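Local coordinates for protein cadherin-23 (Mus musculus, PDB 5UZ8) that probably serves calcium-dependent cell adhesion and mechanotransduction in hearing, through tandem extracellular cadherin repeats with calcium ions bound at their junctions, at residues Y185-L190 with V209-L214; Y121-F126 with T133-V138; P221-P226 with L293-T298. All coordinates share one frame; numbering follows the deposited sequence. Where two conformers were deposited one is given.

Interaction 1. Residues Y185-L190 with V209-L214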
ATOM      1  N   TYR A 185       3.164  -1.022  12.703  1.00 13.47           N
ATOM      2  CA  TYR A 185       1.871  -0.695  12.105  1.00 13.79           C
ATOM      3  C   TYR A 185       1.646  -1.594  10.893  1.00 14.43           C
ATOM      4  O   TYR A 185       2.602  -1.906  10.150  1.00 13.62           O
ATOM      5  CB  TYR A 185       1.902   0.772  11.651  1.00 13.40           C
ATOM      6  CG  TYR A 185       2.110   1.743  12.770  1.00 13.65           C
ATOM      7  CD1 TYR A 185       3.388   2.023  13.246  1.00 13.68           C
ATOM      8  CD2 TYR A 185       1.020   2.390  13.371  1.00 14.55           C
ATOM      9  CE1 TYR A 185       3.581   2.924  14.305  1.00 13.95           C
ATOM     10  CE2 TYR A 185       1.197   3.326  14.385  1.00 15.01           C
ATOM     11  CZ  TYR A 185       2.495   3.575  14.847  1.00 14.76           C
ATOM     12  OH  TYR A 185       2.711   4.443  15.878  1.00 15.64           O
ATOM     13  N   ILE A 186       0.392  -1.982  10.679  1.00 15.04           N
ATOM     14  CA  ILE A 186       0.003  -2.676   9.459  1.00 16.01           C
ATOM     15  C   ILE A 186      -1.124  -1.837   8.847  1.00 16.68           C
ATOM     16  O   ILE A 186      -2.238  -1.875   9.325  1.00 17.30           O
ATOM     17  CB  ILE A 186      -0.446  -4.134   9.745  1.00 17.20           C
ATOM     18  CG1 ILE A 186       0.639  -4.852  10.555  1.00 17.39           C
ATOM     19  CG2 ILE A 186      -0.763  -4.863   8.431  1.00 17.55           C
ATOM     20  CD1 ILE A 186       0.325  -6.304  10.854  1.00 18.83           C
ATOM     21  N   LEU A 187      -0.783  -1.072   7.823  1.00 16.74           N
ATOM     22  CA  LEU A 187      -1.661  -0.086   7.220  1.00 17.91           C
ATOM     23  C   LEU A 187      -2.219  -0.615   5.899  1.00 17.83           C
ATOM     24  O   LEU A 187      -1.567  -1.380   5.212  1.00 17.83           O
ATOM     25  CB  LEU A 187      -0.885   1.166   6.932  1.00 18.14           C
ATOM     26  CG  LEU A 187      -0.155   1.818   8.100  1.00 19.57           C
ATOM     27  CD1 LEU A 187       0.528   3.061   7.537  1.00 20.45           C
ATOM     28  CD2 LEU A 187      -1.156   2.081   9.220  1.00 20.83           C
ATOM     29  N   THR A 188      -3.438  -0.217   5.579  1.00 18.42           N
ATOM     30  CA  THR A 188      -4.035  -0.521   4.282  1.00 18.41           C
ATOM     31  C   THR A 188      -3.904   0.694   3.374  1.00 17.60           C
ATOM     32  O   THR A 188      -4.449   1.755   3.689  1.00 18.14           O
ATOM     33  CB  THR A 188      -5.516  -0.879   4.450  1.00 19.44           C
ATOM     34  OG1 THR A 188      -5.636  -2.020   5.324  1.00 20.08           O
ATOM     35  CG2 THR A 188      -6.130  -1.201   3.109  1.00 19.70           C
ATOM     36  N   ALA A 189      -3.208   0.524   2.253  1.00 16.45           N
ATOM     37  CA  ALA A 189      -3.123   1.542   1.210  1.00 15.77           C
ATOM     38  C   ALA A 189      -4.096   1.167   0.091  1.00 16.18           C
ATOM     39  O   ALA A 189      -4.191  -0.016  -0.274  1.00 15.72           O
ATOM     40  CB  ALA A 189      -1.720   1.648   0.663  1.00 14.83           C
ATOM     41  N   LEU A 190      -4.808   2.164  -0.438  1.00 15.59           N
ATOM     42  CA  LEU A 190      -5.827   1.947  -1.469  1.00 15.97           C
ATOM     43  C   LEU A 190      -5.420   2.698  -2.735  1.00 14.98           C
ATOM     44  O   LEU A 190      -4.929   3.818  -2.627  1.00 13.59           O
ATOM     45  CB  LEU A 190      -7.138   2.496  -0.975  1.00 18.48           C
ATOM     46  CG  LEU A 190      -8.397   2.131  -1.720  1.00 21.02           C
ATOM     47  CD1 LEU A 190      -8.715   0.646  -1.555  1.00 22.12           C
ATOM     48  CD2 LEU A 190      -9.541   2.949  -1.125  1.00 23.17           C
ATOM     49  N   VAL A 209       0.707  -2.482   4.145  1.00 14.54           N
ATOM     50  CA  VAL A 209       2.016  -1.853   4.342  1.00 14.38           C
ATOM     51  C   VAL A 209       2.416  -1.966   5.806  1.00 14.46           C
ATOM     52  O   VAL A 209       1.705  -1.432   6.664  1.00 14.70           O
ATOM     53  CB  VAL A 209       1.972  -0.370   3.956  1.00 13.98           C
ATOM     54  CG1 VAL A 209       3.371   0.254   4.132  1.00 13.99           C
ATOM     55  CG2 VAL A 209       1.472  -0.226   2.523  1.00 14.03           C
ATOM     56  N   VAL A 210       3.516  -2.675   6.089  1.00 14.77           N
ATOM     57  CA  VAL A 210       4.044  -2.851   7.416  1.00 14.83           C
ATOM     58  C   VAL A 210       5.143  -1.824   7.661  1.00 14.44           C
ATOM     59  O   VAL A 210       6.096  -1.698   6.872  1.00 15.05           O
ATOM     60  CB  VAL A 210       4.647  -4.260   7.634  1.00 15.80           C
ATOM     61  CG1 VAL A 210       5.249  -4.390   9.032  1.00 16.41           C
ATOM     62  CG2 VAL A 210       3.593  -5.326   7.427  1.00 16.78           C
ATOM     63  N   ILE A 211       5.053  -1.126   8.779  1.00 13.72           N
ATOM     64  CA  ILE A 211       6.138  -0.258   9.220  0.50 13.49           C
ATOM     65  C   ILE A 211       6.543  -0.731  10.602  1.00 13.79           C
ATOM     66  O   ILE A 211       5.769  -0.621  11.563  1.00 13.95           O
ATOM     67  CB  ILE A 211       5.748   1.231   9.238  0.50 12.87           C
ATOM     68  CG1 ILE A 211       5.555   1.727   7.810  0.50 12.86           C
ATOM     69  CG2 ILE A 211       6.850   2.072   9.907  0.50 12.85           C
ATOM     70  CD1 ILE A 211       4.699   2.971   7.668  0.50 12.62           C
ATOM     71  N   ARG A 212       7.751  -1.271  10.701  1.00 13.93           N
ATOM     72  CA  ARG A 212       8.274  -1.751  11.977  1.00 14.47           C
ATOM     73  C   ARG A 212       9.141  -0.653  12.566  1.00 14.69           C
ATOM     74  O   ARG A 212       9.931  -0.026  11.861  1.00 15.16           O
ATOM     75  CB  ARG A 212       9.030  -3.055  11.821  1.00 14.96           C
ATOM     76  CG  ARG A 212       8.144  -4.157  11.253  1.00 15.54           C
ATOM     77  CD  ARG A 212       8.706  -5.564  11.450  1.00 16.43           C
ATOM     78  NE  ARG A 212       7.822  -6.521  10.824  1.00 17.31           N
ATOM     79  CZ  ARG A 212       6.685  -6.982  11.348  1.00 17.94           C
ATOM     80  NH1 ARG A 212       6.295  -6.651  12.585  1.00 17.56           N
ATOM     81  NH2 ARG A 212       5.945  -7.811  10.622  1.00 19.11           N
ATOM     82  N   VAL A 213       8.959  -0.399  13.860  1.00 14.41           N
ATOM     83  CA  VAL A 213       9.583   0.742  14.514  1.00 14.91           C
ATOM     84  C   VAL A 213      10.726   0.210  15.354  1.00 15.08           C
ATOM     85  O   VAL A 213      10.511  -0.550  16.295  1.00 15.49           O
ATOM     86  CB  VAL A 213       8.575   1.482  15.391  1.00 15.20           C
ATOM     87  CG1 VAL A 213       9.210   2.707  16.044  1.00 15.56           C
ATOM     88  CG2 VAL A 213       7.382   1.886  14.557  1.00 15.40           C
ATOM     89  N   LEU A 214      11.928   0.619  15.005  1.00 15.12           N
ATOM     90  CA  LEU A 214      13.151   0.148  15.670  1.00 16.04           C
ATOM     91  C   LEU A 214      13.491   0.994  16.895  1.00 15.81           C
ATOM     92  O   LEU A 214      13.289   2.206  16.896  1.00 15.22           O
ATOM     93  CB  LEU A 214      14.319   0.161  14.674  1.00 17.10           C
ATOM     94  CG  LEU A 214      14.053  -0.613  13.390  1.00 17.62           C
ATOM     95  CD1 LEU A 214      15.227  -0.465  12.429  1.00 18.83           C
ATOM     96  CD2 LEU A 214      13.767  -2.074  13.682  1.00 18.41           C
TER
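Y185, I186 and L187 pair with I211, V210 and V209 as neighbouring antiparallel strands of a beta hairpin, at the middle of one sheet of a cadherin repeat. Y185–I211 and L187–V209 are hydrogen-bonded pairs, with I186–V210 the non-hydrogen-bonded pair between them. Each hydrogen-bonded pair is gripped twice. L187 N donates to V209 O at 2.8 Å, nearly straight at 176°, and V209 N returns a bond of 2.7 Å to L187 O. Y185 N and I211 O lie 2.9 Å apart, matched by I211 N to Y185 O. The carbonyl of Y185 also receives the CA-H of V210, with 3.2 Å between V210 CA and Y185 O.

Y185, L187, A189, V209, I211 and V213 face the inside of the repeat, where largely apolar side chains suit a buried interior. With its CG beside the backbone N (chi1 -62°), the Y185 ring presents CE1 edge-on to V213 CG2 at 3.9 Å; F162 meets this ring edge-to-face. The methyl of A189 is its whole side chain, and its CB meets V209 CG2 at 4.1 Å. The other face carries I186 and V210, branched residues well suited to a strand, with I186 CG1 4.3 Å from V210 CG2. On the inward face, L136 and V138 of strand 134-141 cover V209, completing the two-sheet sandwich typical of the Greek-key cadherin fold.

Interaction 2. Residues Y121-F126 with T133-V138; sequences YQEAVF and TVILRV
Y121, E123 and V125 meet I135, L136 and V138 across the interior of the cadherin beta sandwich, where strands of its two sheets face one another with no direct hydrogen bond between the segments. V138 CG1 sits over the centre of the Y121 ring, 3.8 Å from the centroid and 11° off the ring normal, a CH-pi contact. L136 CD1 reaches Y121 CB at 3.7 Å. I135 and L136 form a classic beta bulge, both facing I171 of the neighbouring strand. I135 CG2 touches E123 CB at 3.7 Å and V125 CG1 at 3.8 Å, the side chains of V125 and I135 crossing at about a right angle.

E123, partly exposed, plays two parts. Its chain bends at chi2 (-66°), and its CG packs on L136 CB at 3.7 Å while the carboxylate turns to a water. That water donates to E123 OE2 at 3.0 Å and to I135 O at 3.2 Å. The chemistry thus implies a gradient: aromatic and branched apolar groups close the interior, while one water bridges a carboxylate and a main-chain carbonyl at its border.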
ATOM      1  N   TYR A 121       4.080  -4.416   1.187  1.00 17.16           N
ATOM      2  CA  TYR A 121       5.223  -3.499   1.353  1.00 16.40           C
ATOM      3  C   TYR A 121       5.639  -3.528   2.781  1.00 16.62           C
ATOM      4  O   TYR A 121       4.798  -3.750   3.663  1.00 16.85           O
ATOM      5  CB  TYR A 121       4.851  -2.088   0.945  1.00 15.70           C
ATOM      6  CG  TYR A 121       4.546  -1.939  -0.544  1.00 15.52           C
ATOM      7  CD1 TYR A 121       3.264  -2.156  -1.026  1.00 15.56           C
ATOM      8  CD2 TYR A 121       5.543  -1.559  -1.458  1.00 15.86           C
ATOM      9  CE1 TYR A 121       2.965  -2.002  -2.379  1.00 15.77           C
ATOM     10  CE2 TYR A 121       5.259  -1.390  -2.825  1.00 15.86           C
ATOM     11  CZ  TYR A 121       3.973  -1.614  -3.267  1.00 15.79           C
ATOM     12  OH  TYR A 121       3.661  -1.483  -4.594  1.00 16.54           O
ATOM     13  N   GLN A 122       6.922  -3.310   3.041  1.00 16.52           N
ATOM     14  CA  GLN A 122       7.411  -3.256   4.417  1.00 16.73           C
ATOM     15  C   GLN A 122       8.687  -2.432   4.510  1.00 16.75           C
ATOM     16  O   GLN A 122       9.557  -2.527   3.626  1.00 15.92           O
ATOM     17  CB  GLN A 122       7.669  -4.655   4.975  1.00 18.05           C
ATOM     18  CG  GLN A 122       8.265  -4.637   6.394  1.00 18.64           C
ATOM     19  CD  GLN A 122       8.199  -5.985   7.095  1.00 20.30           C
ATOM     20  OE1 GLN A 122       8.857  -6.209   8.146  1.00 20.48           O
ATOM     21  NE2 GLN A 122       7.397  -6.891   6.538  1.00 21.22           N
ATOM     22  N   GLU A 123       8.763  -1.606   5.550  1.00 16.41           N
ATOM     23  CA  GLU A 123      10.012  -0.931   5.903  1.00 17.89           C
ATOM     24  C   GLU A 123      10.164  -0.890   7.406  1.00 16.75           C
ATOM     25  O   GLU A 123       9.172  -0.986   8.129  1.00 15.74           O
ATOM     26  CB  GLU A 123      10.057   0.503   5.399  1.00 19.14           C
ATOM     27  CG  GLU A 123      10.092   0.693   3.904  1.00 21.51           C
ATOM     28  CD  GLU A 123      11.337   0.187   3.215  1.00 24.45           C
ATOM     29  OE1 GLU A 123      12.403   0.007   3.872  1.00 26.13           O
ATOM     30  OE2 GLU A 123      11.198  -0.044   1.968  1.00 26.49           O
ATOM     31  N   ALA A 124      11.399  -0.721   7.851  1.00 16.51           N
ATOM     32  CA  ALA A 124      11.699  -0.527   9.266  1.00 16.31           C
ATOM     33  C   ALA A 124      12.306   0.840   9.415  1.00 16.67           C
ATOM     34  O   ALA A 124      13.194   1.226   8.615  1.00 17.37           O
ATOM     35  CB  ALA A 124      12.678  -1.579   9.760  1.00 17.10           C
ATOM     36  N   VAL A 125      11.875   1.568  10.430  1.00 15.52           N
ATOM     37  CA  VAL A 125      12.376   2.906  10.680  1.00 16.09           C
ATOM     38  C   VAL A 125      12.653   3.046  12.148  1.00 15.80           C
ATOM     39  O   VAL A 125      11.949   2.453  12.945  1.00 15.37           O
ATOM     40  CB  VAL A 125      11.407   4.014  10.226  1.00 16.68           C
ATOM     41  CG1 VAL A 125      11.204   3.947   8.701  1.00 17.53           C
ATOM     42  CG2 VAL A 125      10.072   3.952  10.953  1.00 16.38           C
ATOM     43  N   PHE A 126      13.628   3.869  12.503  1.00 15.93           N
ATOM     44  CA  PHE A 126      13.891   4.152  13.912  1.00 16.05           C
ATOM     45  C   PHE A 126      12.806   5.071  14.464  1.00 15.40           C
ATOM     46  O   PHE A 126      12.271   5.917  13.764  1.00 15.35           O
ATOM     47  CB  PHE A 126      15.288   4.737  14.121  1.00 17.37           C
ATOM     48  CG  PHE A 126      16.395   3.717  13.984  1.00 19.37           C
ATOM     49  CD1 PHE A 126      16.722   2.877  15.044  1.00 19.94           C
ATOM     50  CD2 PHE A 126      17.096   3.583  12.789  1.00 20.86           C
ATOM     51  CE1 PHE A 126      17.727   1.922  14.918  1.00 21.23           C
ATOM     52  CE2 PHE A 126      18.097   2.622  12.650  1.00 21.81           C
ATOM     53  CZ  PHE A 126      18.416   1.800  13.711  1.00 22.27           C
ATOM     54  N   THR A 133       9.407  12.622   6.939  1.00 19.95           N
ATOM     55  CA  THR A 133      10.294  11.761   6.219  1.00 19.46           C
ATOM     56  C   THR A 133       9.467  10.766   5.409  1.00 18.11           C
ATOM     57  O   THR A 133       8.509  10.194   5.917  1.00 16.40           O
ATOM     58  CB  THR A 133      11.221  10.993   7.178  1.00 19.77           C
ATOM     59  OG1 THR A 133      11.938  11.926   7.999  1.00 20.17           O
ATOM     60  CG2 THR A 133      12.209  10.118   6.400  1.00 20.19           C
ATOM     61  N   VAL A 134       9.816  10.596   4.135  1.00 18.02           N
ATOM     62  CA  VAL A 134       9.179   9.579   3.330  1.00 17.61           C
ATOM     63  C   VAL A 134       9.790   8.235   3.693  1.00 17.68           C
ATOM     64  O   VAL A 134      11.019   8.076   3.702  1.00 18.67           O
ATOM     65  CB  VAL A 134       9.394   9.824   1.818  1.00 18.05           C
ATOM     66  CG1 VAL A 134       8.848   8.661   1.005  1.00 17.12           C
ATOM     67  CG2 VAL A 134       8.724  11.128   1.413  1.00 18.99           C
ATOM     68  N   ILE A 135       8.939   7.276   3.955  1.00 17.15           N
ATOM     69  CA  ILE A 135       9.366   5.937   4.376  1.00 18.19           C
ATOM     70  C   ILE A 135       9.453   4.971   3.198  1.00 18.19           C
ATOM     71  O   ILE A 135      10.411   4.209   3.092  1.00 17.94           O
ATOM     72  CB  ILE A 135       8.428   5.383   5.433  1.00 18.00           C
ATOM     73  CG1 ILE A 135       8.573   6.215   6.702  1.00 18.88           C
ATOM     74  CG2 ILE A 135       8.784   3.943   5.761  1.00 18.55           C
ATOM     75  CD1 ILE A 135       7.539   5.884   7.732  1.00 19.25           C
ATOM     76  N   LEU A 136       8.422   4.972   2.356  1.00 17.97           N
ATOM     77  CA  LEU A 136       8.409   4.130   1.163  1.00 19.10           C
ATOM     78  C   LEU A 136       7.390   4.686   0.174  1.00 18.60           C
ATOM     79  O   LEU A 136       6.578   5.535   0.525  1.00 17.78           O
ATOM     80  CB  LEU A 136       8.007   2.697   1.528  1.00 20.08           C
ATOM     81  CG  LEU A 136       6.507   2.623   1.836  1.00 21.47           C
ATOM     82  CD1 LEU A 136       5.830   1.451   1.178  1.00 22.82           C
ATOM     83  CD2 LEU A 136       6.248   2.714   3.315  1.00 23.22           C
ATOM     84  N   ARG A 137       7.461   4.192  -1.051  1.00 18.29           N
ATOM     85  CA  ARG A 137       6.513   4.558  -2.082  0.50 17.81           C
ATOM     86  C   ARG A 137       5.794   3.291  -2.548  1.00 17.67           C
ATOM     87  O   ARG A 137       6.434   2.304  -2.862  1.00 17.12           O
ATOM     88  CB  ARG A 137       7.272   5.201  -3.243  0.50 18.56           C
ATOM     89  CG  ARG A 137       6.402   5.746  -4.366  0.50 18.61           C
ATOM     90  CD  ARG A 137       7.268   6.542  -5.337  0.50 19.74           C
ATOM     91  NE  ARG A 137       7.296   7.962  -5.034  0.50 20.59           N
ATOM     92  CZ  ARG A 137       8.289   8.797  -5.332  0.50 22.25           C
ATOM     93  NH1 ARG A 137       8.178  10.092  -5.038  0.50 22.19           N
ATOM     94  NH2 ARG A 137       9.399   8.348  -5.918  0.50 23.83           N
ATOM     95  N   VAL A 138       4.471   3.331  -2.580  1.00 16.94           N
ATOM     96  CA  VAL A 138       3.664   2.283  -3.170  1.00 16.69           C
ATOM     97  C   VAL A 138       3.293   2.706  -4.587  1.00 16.39           C
ATOM     98  O   VAL A 138       3.091   3.896  -4.851  1.00 15.51           O
ATOM     99  CB  VAL A 138       2.423   1.961  -2.331  1.00 16.58           C
ATOM    100  CG1 VAL A 138       2.844   1.588  -0.914  1.00 17.27           C
ATOM    101  CG2 VAL A 138       1.390   3.073  -2.343  1.00 16.96           C
TER
HETATM  102  O   HOH W   1      11.647   2.582   0.588  1.00 37.89           O

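Interaction 3. Residues P221-P226 with L293-T298; sequences PQFSKP and LTVVAT
P221 and F223 lay their side chains on A297 and V295, so that a segment without regular structure packs against strand 293-298, the touching parts running 157° apart. The apolar contacts come first. P221 CB rests on A297 CB at 3.9 Å, two small groups that let the backbones draw close, with 6.2 Å between the CA atoms of P221 and A297. The F223 ring reaches farther. Its CG lies beside the backbone N, anti to the carbonyl carbon (chi1 -65°), and the far end of the ring descends onto the strand. There F223 CZ touches A297 CB at 3.8 Å and V295 CG1 at 3.9 Å, the side chains of F223 and V295 crossing at about a right angle. An alanine in place of F223 would probably leave V295 CG1 and A297 CB without their aromatic cover and open a gap between the segment and the strand.

These two residues are the proline and phenylalanine that follow the calcium-binding linker of cadherins, a DXNDX-type sequence here containing D215, N217, D218 and C219. The P221 side chain is about 5 Å from a bound calcium ion, and it also touches D249, one of that region's calcium ligands.

A second group of contacts sets carbon against main-chain carbonyls. P221 CG approaches A297 O at 3.6 Å, and F223 CE2 comes to V295 O at 3.8 Å. At the ring's edge, near its plane, lies the carbonyl carbon of V296.

No hydrogen bond joins the two segments. The polar backbone of 221-226 turns to other strands and loops: Q222 bonds to T248 and P226 to M310, while K225 O accepts from T309 OG1.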
ATOM      1  N   PRO A 221      16.539   4.168  33.061  1.00 15.58           N
ATOM      2  CA  PRO A 221      16.111   3.289  34.151  1.00 15.95           C
ATOM      3  C   PRO A 221      15.420   4.053  35.280  1.00 16.57           C
ATOM      4  O   PRO A 221      15.803   5.195  35.560  1.00 16.62           O
ATOM      5  CB  PRO A 221      17.417   2.702  34.643  1.00 15.51           C
ATOM      6  CG  PRO A 221      18.329   2.776  33.467  1.00 15.44           C
ATOM      7  CD  PRO A 221      17.983   4.053  32.783  1.00 15.55           C
ATOM      8  N   GLN A 222      14.392   3.458  35.870  1.00 17.78           N
ATOM      9  CA  GLN A 222      13.627   4.091  36.958  1.00 19.78           C
ATOM     10  C   GLN A 222      13.478   3.136  38.075  1.00 19.70           C
ATOM     11  O   GLN A 222      13.142   1.963  37.841  1.00 19.93           O
ATOM     12  CB  GLN A 222      12.122   4.323  36.622  1.00 22.61           C
ATOM     13  CG  GLN A 222      11.772   5.194  35.515  1.00 24.16           C
ATOM     14  CD  GLN A 222      10.246   5.258  35.389  1.00 26.24           C
ATOM     15  OE1 GLN A 222       9.620   4.446  34.673  1.00 27.15           O
ATOM     16  NE2 GLN A 222       9.646   6.173  36.131  1.00 26.85           N
ATOM     17  N   PHE A 223      13.603   3.661  39.289  1.00 20.11           N
ATOM     18  CA  PHE A 223      13.063   2.988  40.474  1.00 20.94           C
ATOM     19  C   PHE A 223      11.640   3.488  40.818  1.00 23.20           C
ATOM     20  O   PHE A 223      11.220   4.596  40.446  1.00 23.65           O
ATOM     21  CB  PHE A 223      14.010   3.207  41.643  1.00 20.16           C
ATOM     22  CG  PHE A 223      15.360   2.571  41.459  1.00 18.56           C
ATOM     23  CD1 PHE A 223      15.596   1.267  41.880  1.00 18.51           C
ATOM     24  CD2 PHE A 223      16.398   3.266  40.868  1.00 18.03           C
ATOM     25  CE1 PHE A 223      16.848   0.682  41.736  1.00 17.49           C
ATOM     26  CE2 PHE A 223      17.664   2.691  40.717  1.00 16.88           C
ATOM     27  CZ  PHE A 223      17.882   1.392  41.142  1.00 17.15           C
ATOM     28  N   SER A 224      10.918   2.679  41.580  1.00 25.25           N
ATOM     29  CA  SER A 224       9.508   2.956  41.896  1.00 27.74           C
ATOM     30  C   SER A 224       9.296   4.156  42.816  1.00 28.37           C
ATOM     31  O   SER A 224       8.246   4.797  42.771  1.00 30.76           O
ATOM     32  CB  SER A 224       8.874   1.729  42.541  1.00 29.28           C
ATOM     33  OG  SER A 224       9.486   1.456  43.786  1.00 29.54           O
ATOM     34  N   LYS A 225      10.289   4.450  43.655  1.00 27.76           N
ATOM     35  CA  LYS A 225      10.229   5.610  44.526  1.00 28.12           C
ATOM     36  C   LYS A 225      11.637   6.116  44.821  1.00 26.36           C
ATOM     37  O   LYS A 225      12.596   5.404  44.580  1.00 24.13           O
ATOM     38  CB  LYS A 225       9.475   5.236  45.816  1.00 30.18           C
ATOM     39  CG  LYS A 225      10.104   4.107  46.607  1.00 29.63           C
ATOM     40  CD  LYS A 225       9.240   3.691  47.782  1.00 31.89           C
ATOM     41  CE  LYS A 225       9.855   2.500  48.481  1.00 31.33           C
ATOM     42  NZ  LYS A 225       9.178   2.189  49.759  1.00 33.16           N
ATOM     43  N   PRO A 226      11.756   7.352  45.323  1.00 27.18           N
ATOM     44  CA  PRO A 226      13.055   7.952  45.527  1.00 26.91           C
ATOM     45  C   PRO A 226      13.789   7.554  46.813  1.00 26.36           C
ATOM     46  O   PRO A 226      14.967   7.911  46.963  1.00 26.33           O
ATOM     47  CB  PRO A 226      12.745   9.457  45.520  1.00 28.47           C
ATOM     48  CG  PRO A 226      11.357   9.545  46.092  1.00 30.60           C
ATOM     49  CD  PRO A 226      10.662   8.325  45.545  1.00 29.89           C
ATOM     50  N   LEU A 293      22.620   5.335  51.171  1.00 21.99           N
ATOM     51  CA  LEU A 293      23.334   4.865  49.984  1.00 21.88           C
ATOM     52  C   LEU A 293      22.615   5.359  48.751  1.00 21.60           C
ATOM     53  O   LEU A 293      21.384   5.624  48.794  1.00 20.50           O
ATOM     54  CB  LEU A 293      23.360   3.350  49.941  1.00 21.62           C
ATOM     55  CG  LEU A 293      23.926   2.658  51.183  1.00 23.01           C
ATOM     56  CD1 LEU A 293      23.812   1.130  51.107  1.00 23.13           C
ATOM     57  CD2 LEU A 293      25.353   3.087  51.365  1.00 23.68           C
ATOM     58  N   THR A 294      23.371   5.526  47.676  1.00 20.93           N
ATOM     59  CA  THR A 294      22.783   5.823  46.387  1.00 20.94           C
ATOM     60  C   THR A 294      22.896   4.583  45.530  1.00 19.31           C
ATOM     61  O   THR A 294      24.008   4.065  45.343  1.00 19.45           O
ATOM     62  CB  THR A 294      23.514   6.986  45.709  1.00 22.35           C
ATOM     63  OG1 THR A 294      23.321   8.156  46.494  1.00 24.36           O
ATOM     64  CG2 THR A 294      22.913   7.236  44.353  1.00 22.51           C
ATOM     65  N   VAL A 295      21.757   4.074  45.071  1.00 18.16           N
ATOM     66  CA  VAL A 295      21.715   2.858  44.240  1.00 17.24           C
ATOM     67  C   VAL A 295      21.510   3.345  42.815  1.00 17.14           C
ATOM     68  O   VAL A 295      20.622   4.167  42.563  1.00 17.47           O
ATOM     69  CB  VAL A 295      20.566   1.932  44.653  1.00 17.12           C
ATOM     70  CG1 VAL A 295      20.559   0.646  43.839  1.00 17.28           C
ATOM     71  CG2 VAL A 295      20.670   1.587  46.132  1.00 17.83           C
ATOM     72  N   VAL A 296      22.328   2.853  41.898  1.00 16.80           N
ATOM     73  CA  VAL A 296      22.294   3.290  40.509  1.00 16.58           C
ATOM     74  C   VAL A 296      21.951   2.084  39.649  1.00 16.39           C
ATOM     75  O   VAL A 296      22.513   1.016  39.860  1.00 16.56           O
ATOM     76  CB  VAL A 296      23.673   3.795  40.071  1.00 16.95           C
ATOM     77  CG1 VAL A 296      23.648   4.369  38.655  1.00 17.51           C
ATOM     78  CG2 VAL A 296      24.225   4.796  41.060  1.00 17.93           C
ATOM     79  N   ALA A 297      21.041   2.271  38.679  1.00 15.84           N
ATOM     80  CA  ALA A 297      20.755   1.271  37.650  1.00 15.58           C
ATOM     81  C   ALA A 297      21.164   1.897  36.331  1.00 15.54           C
ATOM     82  O   ALA A 297      20.778   3.019  36.064  1.00 15.57           O
ATOM     83  CB  ALA A 297      19.272   0.914  37.618  1.00 15.47           C
ATOM     84  N   THR A 298      21.986   1.202  35.555  1.00 15.70           N
ATOM     85  CA  THR A 298      22.487   1.727  34.282  1.00 16.11           C
ATOM     86  C   THR A 298      22.099   0.742  33.180  1.00 16.37           C
ATOM     87  O   THR A 298      22.310  -0.469  33.329  1.00 16.58           O
ATOM     88  CB  THR A 298      24.021   1.872  34.344  1.00 16.97           C
ATOM     89  OG1 THR A 298      24.377   2.728  35.438  1.00 17.29           O
ATOM     90  CG2 THR A 298      24.598   2.429  33.082  1.00 17.65           C
TER

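From the N terminus, interaction 2 comes first, closing a loop of six residues between 126 and 133 and tying the two sheets of one cadherin repeat together. Interaction 1 follows, closing the hairpin of 185-190 and 209-214 in the same repeat. The two touch because strands 121-126 and 204-214 are parallel neighbours: L214 N lies 2.8 Å from V125 O, a probable hydrogen bond, and R212 NE bonds to Q122 OE1. After the calcium-binding linker, interaction 3 spans 66 residues and fastens the start of the next repeat to its strand 290-298. Its centre is about 37 Å from that of interaction 1. All three run in series; none nests or crosses.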